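Long-range contacts in immunity protein 52 domain-containing protein (Burkholderia pseudomallei K96243, PDB 4RHO), which is of uncharacterised function but probably acts as an immunity protein that neutralises a bacterial toxin: residues P184-W188 with A240-E244; W188-K194 with T217-S223. All coordinates share one frame; numbering follows the deposited sequence.

Interaction 1 of 2, residues P184-W188 with A240-E244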
loop_
_atom_site.group_PDB
_atom_site.type_symbol
_atom_site.label_atom_id
_atom_site.label_comp_id
_atom_site.label_asym_id
_atom_site.label_seq_id
_atom_site.Cartn_x
_atom_site.Cartn_y
_atom_site.Cartn_z
ATOM N N PRO A 184 3.383 14.331 0.774
ATOM C CA PRO A 184 3.684 12.942 1.188
ATOM C C PRO A 184 4.897 12.855 2.131
ATOM O O PRO A 184 5.804 13.696 2.071
ATOM C CB PRO A 184 3.965 12.230 -0.137
ATOM C CG PRO A 184 3.256 13.047 -1.165
ATOM C CD PRO A 184 3.347 14.463 -0.696
ATOM N N GLY A 185 4.876 11.864 3.019
ATOM C CA GLY A 185 5.976 11.604 3.933
ATOM C C GLY A 185 6.950 10.583 3.390
ATOM O O GLY A 185 6.573 9.722 2.586
ATOM N N VAL A 186 8.221 10.690 3.785
ATOM C CA VAL A 186 9.249 9.746 3.349
ATOM C C VAL A 186 9.139 8.448 4.162
ATOM O O VAL A 186 9.154 7.361 3.584
ATOM C CB VAL A 186 10.674 10.363 3.448
ATOM C CG1 VAL A 186 11.749 9.285 3.394
ATOM C CG2 VAL A 186 10.892 11.395 2.356
ATOM N N GLY A 187 8.931 8.580 5.483
ATOM C CA GLY A 187 8.845 7.433 6.386
ATOM C C GLY A 187 9.991 6.470 6.191
ATOM O O GLY A 187 11.148 6.894 6.096
ATOM N N TRP A 188 9.678 5.174 6.020
ATOM C CA TRP A 188 10.704 4.186 5.674
ATOM C C TRP A 188 11.117 4.357 4.212
ATOM O O TRP A 188 12.310 4.491 3.915
ATOM C CB TRP A 188 10.190 2.746 5.923
ATOM C CG TRP A 188 11.286 1.701 5.964
ATOM C CD1 TRP A 188 12.594 1.863 5.601
ATOM C CD2 TRP A 188 11.164 0.351 6.433
ATOM N NE1 TRP A 188 13.294 0.701 5.824
ATOM C CE2 TRP A 188 12.441 -0.245 6.333
ATOM C CE3 TRP A 188 10.106 -0.405 6.969
ATOM C CZ2 TRP A 188 12.679 -1.573 6.714
ATOM C CZ3 TRP A 188 10.341 -1.725 7.328
ATOM C CH2 TRP A 188 11.611 -2.295 7.197
ATOM N N ALA A 240 14.345 10.754 8.029
ATOM C CA ALA A 240 13.197 10.817 7.123
ATOM C C ALA A 240 12.713 12.259 6.978
ATOM O O ALA A 240 12.408 12.696 5.869
ATOM C CB ALA A 240 12.070 9.930 7.636
ATOM N N ASN A 241 12.761 13.040 8.096
ATOM C CA ASN A 241 12.400 14.460 8.092
ATOM C C ASN A 241 13.390 15.285 7.236
ATOM O O ASN A 241 12.960 16.119 6.436
ATOM C CB ASN A 241 12.348 15.011 9.527
ATOM C CG ASN A 241 11.112 14.593 10.301
ATOM O OD1 ASN A 241 10.145 14.046 9.749
ATOM N ND2 ASN A 241 11.098 14.882 11.578
ATOM N N ARG A 242 14.715 15.018 7.382
ATOM C CA ARG A 242 15.755 15.699 6.592
ATOM C C ARG A 242 15.566 15.447 5.090
ATOM O O ARG A 242 15.756 16.362 4.281
ATOM C CB ARG A 242 17.150 15.239 7.027
ATOM C CG ARG A 242 17.594 15.809 8.380
ATOM C CD ARG A 242 18.859 15.136 8.862
ATOM N NE ARG A 242 19.958 15.304 7.908
ATOM C CZ ARG A 242 21.061 14.563 7.914
ATOM N NH1 ARG A 242 21.196 13.569 8.783
ATOM N NH2 ARG A 242 22.016 14.780 7.020
ATOM N N ILE A 243 15.206 14.200 4.713
ATOM C CA ILE A 243 14.982 13.842 3.309
ATOM C C ILE A 243 13.748 14.591 2.760
ATOM O O ILE A 243 13.792 15.095 1.638
ATOM C CB ILE A 243 14.840 12.299 3.141
ATOM C CG1 ILE A 243 16.158 11.582 3.527
ATOM C CG2 ILE A 243 14.410 11.935 1.693
ATOM C CD1 ILE A 243 16.058 10.089 3.586
ATOM N N GLU A 244 12.674 14.719 3.585
ATOM C CA GLU A 244 11.457 15.460 3.190
ATOM C C GLU A 244 11.785 16.920 2.892
ATOM O O GLU A 244 11.368 17.447 1.857
ATOM C CB GLU A 244 10.385 15.370 4.291
ATOM C CG GLU A 244 9.738 14.003 4.383
ATOM C CD GLU A 244 9.085 13.680 5.714
ATOM O OE1 GLU A 244 9.143 14.527 6.632
ATOM O OE2 GLU A 244 8.580 12.544 5.860
#
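Glu244 OE2 is gripped by two donors. One is the backbone of Val186, whose N lies 2.8 Å from Glu244 OE2 with an N-H...O angle of 162°. This bond uses the anti lone pair of OE2, the one turned away from the other carboxylate oxygen. The second donor is the hydroxyl of Tyr174. The other oxygen, OE1, takes the backbone N-H of Val179, so both ends of this buried carboxylate are held and its rotation is fixed. Three neutral donors suit a charged carboxylate, which is probably its state here. Gly185 passes close by, with its CA 3.4 Å from Glu244 OE2.

The Glu244 chain runs extended beyond CG (chi2 158°), which carries the carboxylate from helix 234-249 across to the loop. On the way it slides past Val186 in the opposite direction, and Glu244 CG touches Val186 CG2 at 3.5 Å. The contact therefore ties this helix to the loop that leads from strand 166-171 into strand 189-192, its neighbour in the antiparallel sheet. Gly185 N binds Glu168 of strand 166-171, so the loop is also held from the sheet side.

Val186 is the apolar centre. Val186 CG1 stands anti to the backbone N (chi1 163°), which leaves CG2 turned to the helix, where it meets Ile243 CG2 at 3.6 Å, the two side chains crossing at about a right angle. Val186 CB lies 3.8 Å from Ala240 O, which accepts the helical bond from Glu244 N. Gly187 follows, and its O rests 3.5 Å from Ala240 CB.

Interaction 2 of 2, residues W188-K194 with T217-S223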
loop_
_atom_site.group_PDB
_atom_site.type_symbol
_atom_site.label_atom_id
_atom_site.label_comp_id
_atom_site.label_asym_id
_atom_site.label_seq_id
_atom_site.Cartn_x
_atom_site.Cartn_y
_atom_site.Cartn_z
ATOM N N TRP A 188 9.678 5.174 6.020
ATOM C CA TRP A 188 10.704 4.186 5.674
ATOM C C TRP A 188 11.117 4.357 4.212
ATOM O O TRP A 188 12.310 4.491 3.915
ATOM C CB TRP A 188 10.190 2.746 5.923
ATOM C CG TRP A 188 11.286 1.701 5.964
ATOM C CD1 TRP A 188 12.594 1.863 5.601
ATOM C CD2 TRP A 188 11.164 0.351 6.433
ATOM N NE1 TRP A 188 13.294 0.701 5.824
ATOM C CE2 TRP A 188 12.441 -0.245 6.333
ATOM C CE3 TRP A 188 10.106 -0.405 6.969
ATOM C CZ2 TRP A 188 12.679 -1.573 6.714
ATOM C CZ3 TRP A 188 10.341 -1.725 7.328
ATOM C CH2 TRP A 188 11.611 -2.295 7.197
HETATM N N MSE A 189 10.116 4.401 3.297
HETATM C CA MSE A 189 10.338 4.521 1.844
HETATM C C MSE A 189 9.348 5.454 1.204
HETATM O O MSE A 189 8.167 5.417 1.548
HETATM C CB MSE A 189 10.219 3.166 1.176
HETATM C CG MSE A 189 11.305 2.271 1.477
HETATM SE SE MSE A 189 11.038 0.621 0.608
HETATM C CE MSE A 189 12.620 -0.220 1.187
ATOM N N LEU A 190 9.764 6.118 0.123
ATOM C CA LEU A 190 8.863 6.940 -0.674
ATOM C C LEU A 190 9.154 6.768 -2.155
ATOM O O LEU A 190 10.268 7.054 -2.602
ATOM C CB LEU A 190 8.986 8.425 -0.277
ATOM C CG LEU A 190 8.171 9.410 -1.128
ATOM C CD1 LEU A 190 6.684 9.255 -0.869
ATOM C CD2 LEU A 190 8.602 10.831 -0.868
ATOM N N TYR A 191 8.150 6.316 -2.931
ATOM C CA TYR A 191 8.286 6.208 -4.379
ATOM C C TYR A 191 7.714 7.438 -5.065
ATOM O O TYR A 191 6.599 7.862 -4.755
ATOM C CB TYR A 191 7.596 4.932 -4.914
ATOM C CG TYR A 191 7.467 4.912 -6.428
ATOM C CD1 TYR A 191 8.539 4.535 -7.236
ATOM C CD2 TYR A 191 6.294 5.334 -7.056
ATOM C CE1 TYR A 191 8.441 4.553 -8.629
ATOM C CE2 TYR A 191 6.181 5.350 -8.450
ATOM C CZ TYR A 191 7.258 4.963 -9.233
ATOM O OH TYR A 191 7.153 4.981 -10.605
ATOM N N LEU A 192 8.463 7.993 -6.015
ATOM C CA LEU A 192 7.993 9.088 -6.854
ATOM C C LEU A 192 8.303 8.783 -8.317
ATOM O O LEU A 192 9.360 8.237 -8.617
ATOM C CB LEU A 192 8.643 10.427 -6.426
ATOM C CG LEU A 192 8.231 10.959 -5.045
ATOM C CD1 LEU A 192 9.095 12.112 -4.635
ATOM C CD2 LEU A 192 6.753 11.365 -5.026
ATOM N N PRO A 193 7.358 9.049 -9.247
ATOM C CA PRO A 193 7.603 8.682 -10.660
ATOM C C PRO A 193 8.576 9.653 -11.349
ATOM O O PRO A 193 8.301 10.144 -12.443
ATOM C CB PRO A 193 6.206 8.732 -11.284
ATOM C CG PRO A 193 5.464 9.717 -10.465
ATOM C CD PRO A 193 6.023 9.650 -9.059
ATOM N N LYS A 194 9.722 9.903 -10.713
ATOM C CA LYS A 194 10.767 10.765 -11.254
ATOM C C LYS A 194 12.124 10.143 -11.024
ATOM O O LYS A 194 12.283 9.332 -10.101
ATOM C CB LYS A 194 10.703 12.175 -10.607
ATOM C CG LYS A 194 9.563 13.045 -11.149
ATOM C CD LYS A 194 9.453 14.397 -10.419
ATOM C CE LYS A 194 8.837 14.261 -9.040
ATOM N NZ LYS A 194 8.502 15.578 -8.453
ATOM N N THR A 217 11.240 4.490 -14.578
ATOM C CA THR A 217 9.928 5.093 -14.370
ATOM C C THR A 217 9.950 6.020 -13.130
ATOM O O THR A 217 9.362 7.104 -13.156
ATOM C CB THR A 217 8.865 3.995 -14.228
ATOM O OG1 THR A 217 8.951 3.126 -15.352
ATOM C CG2 THR A 217 7.453 4.560 -14.113
ATOM N N GLY A 218 10.616 5.575 -12.068
ATOM C CA GLY A 218 10.695 6.334 -10.829
ATOM C C GLY A 218 11.816 5.903 -9.917
ATOM O O GLY A 218 12.731 5.192 -10.339
ATOM N N THR A 219 11.785 6.369 -8.679
ATOM C CA THR A 219 12.821 6.045 -7.706
ATOM C C THR A 219 12.200 5.810 -6.346
ATOM O O THR A 219 11.336 6.583 -5.924
ATOM C CB THR A 219 13.884 7.194 -7.641
ATOM O OG1 THR A 219 14.279 7.557 -8.962
ATOM C CG2 THR A 219 15.117 6.811 -6.817
ATOM N N ILE A 220 12.644 4.759 -5.639
ATOM C CA ILE A 220 12.263 4.555 -4.241
ATOM C C ILE A 220 13.320 5.193 -3.345
ATOM O O ILE A 220 14.512 4.879 -3.472
ATOM C CB ILE A 220 12.073 3.044 -3.910
ATOM C CG1 ILE A 220 10.995 2.409 -4.804
ATOM C CG2 ILE A 220 11.744 2.848 -2.410
ATOM C CD1 ILE A 220 10.945 0.883 -4.730
ATOM N N ILE A 221 12.909 6.132 -2.502
ATOM C CA ILE A 221 13.815 6.805 -1.591
ATOM C C ILE A 221 13.761 6.120 -0.226
ATOM O O ILE A 221 12.684 5.994 0.355
ATOM C CB ILE A 221 13.467 8.313 -1.490
ATOM C CG1 ILE A 221 13.247 8.928 -2.901
ATOM C CG2 ILE A 221 14.553 9.072 -0.708
ATOM C CD1 ILE A 221 12.456 10.214 -2.895
ATOM N N VAL A 222 14.914 5.608 0.256
ATOM C CA VAL A 222 14.954 4.869 1.518
ATOM C C VAL A 222 15.709 5.687 2.593
ATOM O O VAL A 222 16.818 6.174 2.344
ATOM C CB VAL A 222 15.582 3.458 1.335
ATOM C CG1 VAL A 222 15.471 2.640 2.617
ATOM C CG2 VAL A 222 14.931 2.719 0.167
ATOM N N SER A 223 15.094 5.844 3.775
ATOM C CA SER A 223 15.684 6.616 4.868
ATOM C C SER A 223 16.544 5.735 5.770
ATOM O O SER A 223 17.529 6.207 6.322
ATOM C CB SER A 223 14.589 7.289 5.695
ATOM O OG SER A 223 13.729 6.325 6.282
#
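The Tyr191 ring lies along the backbone of 217-220, with Ile220 CG1 at its edge, 4.1 Å from Tyr191 CD1. Gly218 CA approaches obliquely, 3.6 Å from Tyr191 CE1; with no side chain there, the ring can come this close. Tyr191 CG is anti to the backbone N (chi1 168°), which sends the ring toward Thr217. Tyr191 OH lies 3.5 Å from Thr217 CG2 and is buried without a polar partner. The Trp188 ring meets Val222 CG1 obliquely, while its NE1 binds Val224 O.

Strands 189-192 and 215-222 are neighbours in the antiparallel sheet. Leu190 and Ile221 form a hydrogen-bonded pair, with Ile221 N 2.8 Å from Leu190 O, and so do Leu192 and Thr219. Met189, Tyr191, Ile220 and Val222 share the face covered by helix 148-162. There the extended Met189, a selenomethionine, lies beside Val222 and places its SE 3.8 Å from Ile220 CG2. On the other face Leu190 and Ile221 pack against helix 234-249. Past the end of strand 189-192, Lys194 O accepts from Thr219 OG1 at 2.9 Å, in the carbonyl plane and on a lone pair.

The two contacts share Trp188, where the loop of interaction 1 enters the strand pair of interaction 2, and their centres are about 10 Å apart. In sequence, interaction 2 falls between the two halves of interaction 1. A probable hydrogen bond joins them, with Gly187 O 2.6 Å from Ser223 OG. Ile243 also bridges them: its CG2 lies 3.7 Å from Ile221 CG2. Leu190 CD1 packs 3.5 Å from Gly185 O. Helix 234-249 thus touches both the loop and one face of the sheet. A bound triethylene glycol, probably a crystallisation additive, lies about 4 Å from the Trp188 side chain.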